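Local structure of phenylacetic acid degradation-related protein (Ralstonia eutropha JMP134, 2PIM) at residues 41-46 with 62-67; 70-75 with 103-108; 112-117 with 132-137. The protein probably hydrolyses acyl-CoA thioesters, as a putative thioesterase of the hot-dog superfamily that forms a two-chain assembly. All blocks are in the same frame, centred on the assembly; numbering follows the deposited sequence.

Contact 1: residues 41-46 with 62-67; sequences SDYVAT and GAMLDD
One polar link and one apolar patch join strand segment 41-45 to helix segment 62-67. The polar link is a tip-to-tip hydrogen bond. Tyr43 OH donates to Asp67 OD2 at 2.3 Å, which is very short. OD2 lies near the plane of the ring, at its edge, and receives the bond on its anti lone pair. The carboxylate stands almost upright to the ring, with the planes 85° apart. Asp67 CG is anti to its backbone N (chi1 -179°), which carries the carboxylate out to the phenol. A water donates a second hydrogen bond to Asp67 OD2 at 2.8 Å and also pairs with Ser41 OG at 2.9 Å. OD2 is thus gripped from two directions, which would probably favour a charged Asp67.

The apolar patch belongs to the selenomethionine Met64. Met64 CB sits over one face of the Tyr43 ring, 4.0 Å from the centroid, as a CH-pi contact. The chain then runs extended, opposite in direction to Tyr43. Met64 SE reaches Tyr43 CB at 3.6 Å and lies oblique to the ring, a Met-aromatic contact. The terminal Met64 CE rests 4.0 Å from Ala45 CB. Leu101 and Leu121 of the sheet also touch Met64. In the second subunit, Gln57 packs on Asp67. This buried contact, a long helix held inside a curled antiparallel sheet, is characteristic of the hot-dog fold.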
# COMPACT_ATOMS: atom_id res chain seq x y z
N SER A 41 -14.38 -5.05 6.76
CA SER A 41 -14.73 -4.10 5.73
C SER A 41 -14.63 -4.75 4.33
O SER A 41 -13.76 -5.59 4.07
CB SER A 41 -13.81 -2.86 5.82
OG SER A 41 -14.14 -1.87 4.84
N ASP A 42 -15.53 -4.35 3.45
CA ASP A 42 -15.40 -4.67 2.04
C ASP A 42 -14.48 -3.66 1.36
O ASP A 42 -14.37 -2.54 1.81
CB ASP A 42 -16.76 -4.58 1.36
CG ASP A 42 -17.69 -5.67 1.78
OD1 ASP A 42 -17.19 -6.78 2.06
OD2 ASP A 42 -18.91 -5.43 1.81
N TYR A 43 -13.85 -4.09 0.26
CA TYR A 43 -13.06 -3.23 -0.60
C TYR A 43 -13.36 -3.65 -2.05
O TYR A 43 -13.82 -4.78 -2.29
CB TYR A 43 -11.53 -3.31 -0.25
CG TYR A 43 -11.26 -2.79 1.15
CD1 TYR A 43 -11.21 -1.43 1.41
CD2 TYR A 43 -11.12 -3.65 2.22
CE1 TYR A 43 -11.01 -0.94 2.68
CE2 TYR A 43 -10.94 -3.18 3.51
CZ TYR A 43 -10.91 -1.83 3.74
OH TYR A 43 -10.76 -1.37 5.03
N VAL A 44 -13.14 -2.74 -3.00
CA VAL A 44 -13.30 -3.04 -4.42
C VAL A 44 -11.96 -2.70 -5.10
O VAL A 44 -11.45 -1.59 -4.95
CB VAL A 44 -14.45 -2.25 -5.09
CG1 VAL A 44 -14.48 -2.49 -6.60
CG2 VAL A 44 -15.80 -2.61 -4.50
N ALA A 45 -11.39 -3.69 -5.79
CA ALA A 45 -10.23 -3.45 -6.64
C ALA A 45 -10.78 -3.12 -8.04
O ALA A 45 -11.56 -3.88 -8.60
CB ALA A 45 -9.33 -4.68 -6.66
N THR A 46 -10.41 -1.96 -8.58
CA THR A 46 -10.85 -1.57 -9.92
C THR A 46 -9.82 -1.97 -10.98
O THR A 46 -8.73 -2.40 -10.64
CB THR A 46 -11.13 -0.08 -9.98
OG1 THR A 46 -9.92 0.66 -9.75
CG2 THR A 46 -12.19 0.29 -8.92
N GLY A 62 -2.28 -3.57 0.03
CA GLY A 62 -1.74 -2.98 1.25
C GLY A 62 -2.50 -1.74 1.70
O GLY A 62 -2.65 -1.54 2.88
N ALA A 63 -2.99 -0.92 0.77
CA ALA A 63 -3.80 0.25 1.14
C ALA A 63 -5.13 -0.16 1.74
O ALA A 63 -5.65 0.50 2.61
CB ALA A 63 -3.99 1.19 -0.08
N MSE A 64 -5.68 -1.28 1.29
CA MSE A 64 -6.89 -1.85 1.92
C MSE A 64 -6.62 -2.42 3.34
O MSE A 64 -7.41 -2.21 4.28
CB MSE A 64 -7.41 -2.96 1.03
CG MSE A 64 -7.92 -2.45 -0.27
SE MSE A 64 -8.22 -3.91 -1.58
CE MSE A 64 -8.55 -2.85 -3.19
N LEU A 65 -5.48 -3.10 3.48
CA LEU A 65 -5.01 -3.60 4.78
C LEU A 65 -4.73 -2.46 5.74
O LEU A 65 -5.04 -2.54 6.94
CB LEU A 65 -3.80 -4.53 4.59
CG LEU A 65 -4.15 -5.92 3.97
CD1 LEU A 65 -2.96 -6.62 3.35
CD2 LEU A 65 -4.85 -6.85 4.96
N ASP A 66 -4.16 -1.38 5.22
CA ASP A 66 -3.94 -0.19 6.00
C ASP A 66 -5.26 0.36 6.50
O ASP A 66 -5.38 0.75 7.68
CB ASP A 66 -3.14 0.84 5.18
CG ASP A 66 -2.71 2.08 6.01
OD1 ASP A 66 -2.28 1.95 7.15
OD2 ASP A 66 -2.78 3.19 5.49
N ASP A 67 -6.27 0.41 5.62
CA ASP A 67 -7.56 0.97 5.99
C ASP A 67 -8.24 0.14 7.10
O ASP A 67 -8.72 0.67 8.10
CB ASP A 67 -8.50 1.07 4.79
CG ASP A 67 -9.84 1.69 5.16
OD1 ASP A 67 -9.86 2.92 5.34
OD2 ASP A 67 -10.87 0.96 5.30
O HOH W 1 -13.65 0.98 4.90

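Contact 2: residues 70-75 with 103-108; sequences AMLVTA and GRARLE
Leu72 carries most of the contact between the central helix of the hot-dog fold and strand 99-107 here. Its CD2 methyl does most of the touching. Leu72 CD2 lies 3.7 Å from Ala105 CB and 3.9 Å from Leu107 CG. Leu72 CD2 also comes down on the strand backbone, 3.6 Å from Leu107 N. Leu72 CG is anti to its backbone N (chi1 171°), so the side chain extends from the helix to the strand. Ala105 points at the helix, and Ala105 CB lies 3.9 Å from Leu72 CB. Leu107 crosses Leu72 obliquely. Its side chain leaves the strand beside the helix, and its end then comes nearer. Val73 CG2 adds a looser touch, 4.5 Å from Leu107 CD2.

Side chain meets side chain only through apolar groups, and the two segments share no hydrogen bond or salt bridge. The two axes pass 8.3 Å apart at 47°, so the helix runs diagonally over the strand.

Further out, the sheet holds the strand in place. The backbone of Ala105 bonds to Leu39, and that of Arg106 to Val118. Val117 of strand 114-123 packs on Val73 and extends the apolar layer. Arg106 points away from the helix to the exposed side, where its guanidinium meets Glu108 in a salt bridge. The helix has its own local tie on a face that does not meet this strand. There Ala70 O accepts from both Thr74 N and Thr74 OG1, the hydroxyl lying 2.7 Å away and above the carbonyl plane.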
# COMPACT_ATOMS: atom_id res chain seq x y z
N ALA A 70 -6.20 0.39 10.60
CA ALA A 70 -6.37 1.76 11.15
C ALA A 70 -7.80 2.10 11.53
O ALA A 70 -8.05 2.91 12.48
CB ALA A 70 -5.83 2.77 10.14
N MSE A 71 -8.76 1.53 10.79
CA MSE A 71 -10.18 1.73 11.14
C MSE A 71 -10.50 1.06 12.46
O MSE A 71 -11.14 1.66 13.37
CB MSE A 71 -11.13 1.17 10.05
CG MSE A 71 -11.48 2.12 8.88
SE MSE A 71 -12.05 3.93 9.46
CE MSE A 71 -10.23 4.87 9.47
N LEU A 72 -10.06 -0.18 12.59
CA LEU A 72 -10.27 -0.90 13.85
C LEU A 72 -9.68 -0.10 15.06
O LEU A 72 -10.36 0.14 16.05
CB LEU A 72 -9.71 -2.32 13.76
CG LEU A 72 -9.71 -3.03 15.12
CD1 LEU A 72 -11.05 -3.01 15.83
CD2 LEU A 72 -9.23 -4.43 14.90
N VAL A 73 -8.44 0.36 14.91
CA VAL A 73 -7.80 1.13 15.98
C VAL A 73 -8.61 2.35 16.30
O VAL A 73 -8.87 2.61 17.47
CB VAL A 73 -6.35 1.56 15.66
CG1 VAL A 73 -5.78 2.39 16.80
CG2 VAL A 73 -5.49 0.35 15.39
N THR A 74 -9.02 3.09 15.27
CA THR A 74 -9.83 4.33 15.43
C THR A 74 -11.14 4.08 16.14
O THR A 74 -11.55 4.86 17.03
CB THR A 74 -10.05 5.00 14.05
OG1 THR A 74 -8.76 5.29 13.50
CG2 THR A 74 -10.82 6.30 14.15
N ALA A 75 -11.80 3.00 15.77
CA ALA A 75 -13.02 2.58 16.46
C ALA A 75 -12.91 2.52 17.98
O ALA A 75 -13.90 2.76 18.67
CB ALA A 75 -13.49 1.25 15.93
N GLY A 103 -11.85 -7.42 3.87
CA GLY A 103 -10.79 -7.17 4.82
C GLY A 103 -11.26 -7.44 6.23
O GLY A 103 -12.34 -7.00 6.63
N ARG A 104 -10.43 -8.16 6.99
CA ARG A 104 -10.74 -8.45 8.42
C ARG A 104 -9.56 -8.00 9.31
O ARG A 104 -8.42 -8.29 9.00
CB ARG A 104 -11.05 -9.94 8.62
CG ARG A 104 -12.32 -10.37 7.89
CD ARG A 104 -12.84 -11.81 8.20
NE ARG A 104 -13.96 -12.19 7.30
CZ ARG A 104 -13.86 -12.75 6.07
NH1 ARG A 104 -12.71 -13.09 5.53
NH2 ARG A 104 -14.95 -13.02 5.38
N ALA A 105 -9.85 -7.23 10.36
CA ALA A 105 -8.84 -6.80 11.30
C ALA A 105 -9.12 -7.39 12.69
O ALA A 105 -10.28 -7.63 13.03
CB ALA A 105 -8.78 -5.29 11.35
N ARG A 106 -8.04 -7.67 13.42
CA ARG A 106 -8.07 -8.06 14.84
C ARG A 106 -6.94 -7.35 15.59
O ARG A 106 -5.80 -7.34 15.12
CB ARG A 106 -7.87 -9.58 15.03
CG ARG A 106 -7.84 -10.02 16.51
CD ARG A 106 -7.50 -11.51 16.78
NE ARG A 106 -6.06 -11.82 16.86
CZ ARG A 106 -5.34 -12.33 15.86
NH1 ARG A 106 -5.89 -12.60 14.68
NH2 ARG A 106 -4.07 -12.57 16.02
N LEU A 107 -7.27 -6.81 16.76
CA LEU A 107 -6.26 -6.30 17.71
C LEU A 107 -5.53 -7.42 18.44
O LEU A 107 -6.14 -8.17 19.17
CB LEU A 107 -6.92 -5.38 18.77
CG LEU A 107 -7.23 -3.99 18.23
CD1 LEU A 107 -8.29 -3.29 19.06
CD2 LEU A 107 -5.96 -3.17 18.13
N GLU A 108 -4.21 -7.53 18.27
CA GLU A 108 -3.41 -8.45 19.06
C GLU A 108 -3.05 -7.85 20.39
O GLU A 108 -2.82 -8.59 21.32
CB GLU A 108 -2.08 -8.80 18.38
CG GLU A 108 -2.23 -9.66 17.18
CD GLU A 108 -1.79 -11.08 17.40
OE1 GLU A 108 -2.30 -11.71 18.36
OE2 GLU A 108 -0.98 -11.56 16.57

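Contact 3: residues 112-117 with 132-137; sequences RNVCNV and TATCMV
Four backbone hydrogen bonds pair these two strands into an antiparallel hairpin ladder, and a fifth joins Val137 to Asn113. Cys115 and Cys135 form a hydrogen-bonded pair and exchange two bonds. Cys115 N donates to Cys135 O at 2.9 Å, in the carbonyl plane. Cys135 N returns a bond to Cys115 O at 3.0 Å, nearly along the C=O axis. Val117 and Ala133 repeat the pattern, and Val117 N to Ala133 O is almost straight at 171°. The fifth bond, Val137 N to Asn113 O at 3.1 Å, is longer and more bent than the other four, at 142°. Its donor lies above the carbonyl plane. CA-H...O contacts fill in between, such as Val114 CA to Cys135 O at 3.2 Å.

Asn116 and Thr134 are a non-hydrogen-bonded pair whose side chains lie side by side. They do not bond directly. A water donates to Asn116 OD1 at 2.8 Å. Its weak contacts to Thr134 OG1 and Ala133 O can only be alternatives, and Ala133 O already takes Val117 N. The Asn116 backbone bonds outward to Glu108 and Arg109.

On the other face, Val117 CG2 meets buried Cys135 SG at 4.1 Å, and Val117 also packs on Leu72. The two cysteines make no disulfide. The chemistry implies a two-faced sheet. Main-chain bonds set the register. The face with Val114, Asn116, Thr134 and Met136 is mixed and partly exposed, and the other is apolar toward the helix.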
# COMPACT_ATOMS: atom_id res chain seq x y z
N ARG A 112 -1.39 1.29 26.05
CA ARG A 112 -1.56 2.69 26.43
C ARG A 112 -1.27 3.56 25.18
O ARG A 112 -2.11 4.33 24.78
CB ARG A 112 -0.63 3.02 27.59
CG ARG A 112 -1.02 4.20 28.39
CD ARG A 112 -0.20 4.25 29.63
NE ARG A 112 -0.64 3.35 30.69
CZ ARG A 112 -1.48 3.70 31.66
NH1 ARG A 112 -2.04 4.90 31.66
NH2 ARG A 112 -1.79 2.86 32.63
N ASN A 113 -0.13 3.39 24.52
CA ASN A 113 0.14 4.20 23.33
C ASN A 113 0.38 3.40 22.06
O ASN A 113 0.45 4.00 21.00
CB ASN A 113 1.29 5.17 23.57
CG ASN A 113 0.99 6.17 24.69
OD1 ASN A 113 0.22 7.14 24.55
ND2 ASN A 113 1.58 5.92 25.81
N VAL A 114 0.52 2.09 22.13
CA VAL A 114 0.69 1.29 20.91
C VAL A 114 -0.37 0.24 20.76
O VAL A 114 -0.72 -0.42 21.75
CB VAL A 114 2.07 0.56 20.88
CG1 VAL A 114 2.33 -0.04 19.52
CG2 VAL A 114 3.15 1.51 21.23
N CYS A 115 -0.86 0.05 19.54
CA CYS A 115 -1.76 -1.05 19.23
C CYS A 115 -1.10 -1.87 18.14
O CYS A 115 -0.56 -1.33 17.20
CB CYS A 115 -3.12 -0.55 18.73
SG CYS A 115 -4.05 0.23 20.06
N ASN A 116 -1.13 -3.18 18.32
CA ASN A 116 -0.66 -4.13 17.35
C ASN A 116 -1.89 -4.77 16.74
O ASN A 116 -2.71 -5.33 17.45
CB ASN A 116 0.24 -5.14 18.03
CG ASN A 116 1.42 -4.48 18.75
OD1 ASN A 116 2.44 -4.15 18.13
ND2 ASN A 116 1.28 -4.28 20.05
N VAL A 117 -2.03 -4.63 15.43
CA VAL A 117 -3.23 -5.04 14.72
C VAL A 117 -2.81 -6.03 13.66
O VAL A 117 -1.75 -5.88 13.10
CB VAL A 117 -3.89 -3.85 13.99
CG1 VAL A 117 -5.38 -4.17 13.71
CG2 VAL A 117 -3.78 -2.57 14.79
N THR A 132 0.53 -6.88 9.34
CA THR A 132 0.74 -6.51 10.71
C THR A 132 0.97 -5.01 10.75
O THR A 132 1.87 -4.51 10.07
CB THR A 132 2.01 -7.28 11.23
OG1 THR A 132 1.69 -8.67 11.35
CG2 THR A 132 2.46 -6.74 12.57
N ALA A 133 0.19 -4.31 11.54
CA ALA A 133 0.32 -2.88 11.73
C ALA A 133 0.72 -2.57 13.14
O ALA A 133 0.17 -3.14 14.08
CB ALA A 133 -1.00 -2.19 11.46
N THR A 134 1.70 -1.69 13.28
CA THR A 134 2.06 -1.08 14.56
C THR A 134 1.62 0.36 14.54
O THR A 134 2.09 1.11 13.70
CB THR A 134 3.58 -1.14 14.75
OG1 THR A 134 3.98 -2.49 14.65
CG2 THR A 134 3.97 -0.57 16.07
N CYS A 135 0.73 0.72 15.45
CA CYS A 135 0.05 2.01 15.45
C CYS A 135 0.26 2.69 16.77
O CYS A 135 0.26 2.03 17.79
CB CYS A 135 -1.46 1.83 15.28
SG CYS A 135 -1.89 0.93 13.80
N MSE A 136 0.45 3.99 16.76
CA MSE A 136 0.55 4.75 18.00
C MSE A 136 -0.70 5.58 18.07
O MSE A 136 -1.28 5.88 17.03
CB MSE A 136 1.74 5.69 17.94
CG MSE A 136 2.22 6.24 19.27
SE MSE A 136 3.70 7.45 18.88
CE MSE A 136 5.16 6.66 19.55
N VAL A 137 -1.10 5.99 19.28
CA VAL A 137 -2.28 6.80 19.43
C VAL A 137 -2.02 8.17 20.10
O VAL A 137 -1.37 8.24 21.13
CB VAL A 137 -3.45 6.02 20.15
CG1 VAL A 137 -3.41 4.49 19.84
CG2 VAL A 137 -3.41 6.23 21.59
O HOH W 2 2.26 -5.23 15.59

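Contacts 1 and 2 share helix 58-75 and lie in the core, their centres about 13 Å apart. Each packs the helix on one of two neighbouring strands, 38-45 and 99-107. The centre of contact 3 is about 14 Å from the centre of the chain. It is partly buried, includes exposed residues, and joins strand to strand, mostly by main-chain bonding. Contact 2 joins its side chains through apolar groups alone, while contact 1 brings in a buried carboxylate, with a water bound to it, near the second subunit. Contacts 2 and 3 touch where Val73 CG2 meets Val117 CG2 at 3.4 Å. Contacts 1 and 2 meet through a probable hydrogen bond from Gly103 N to Ser41 O.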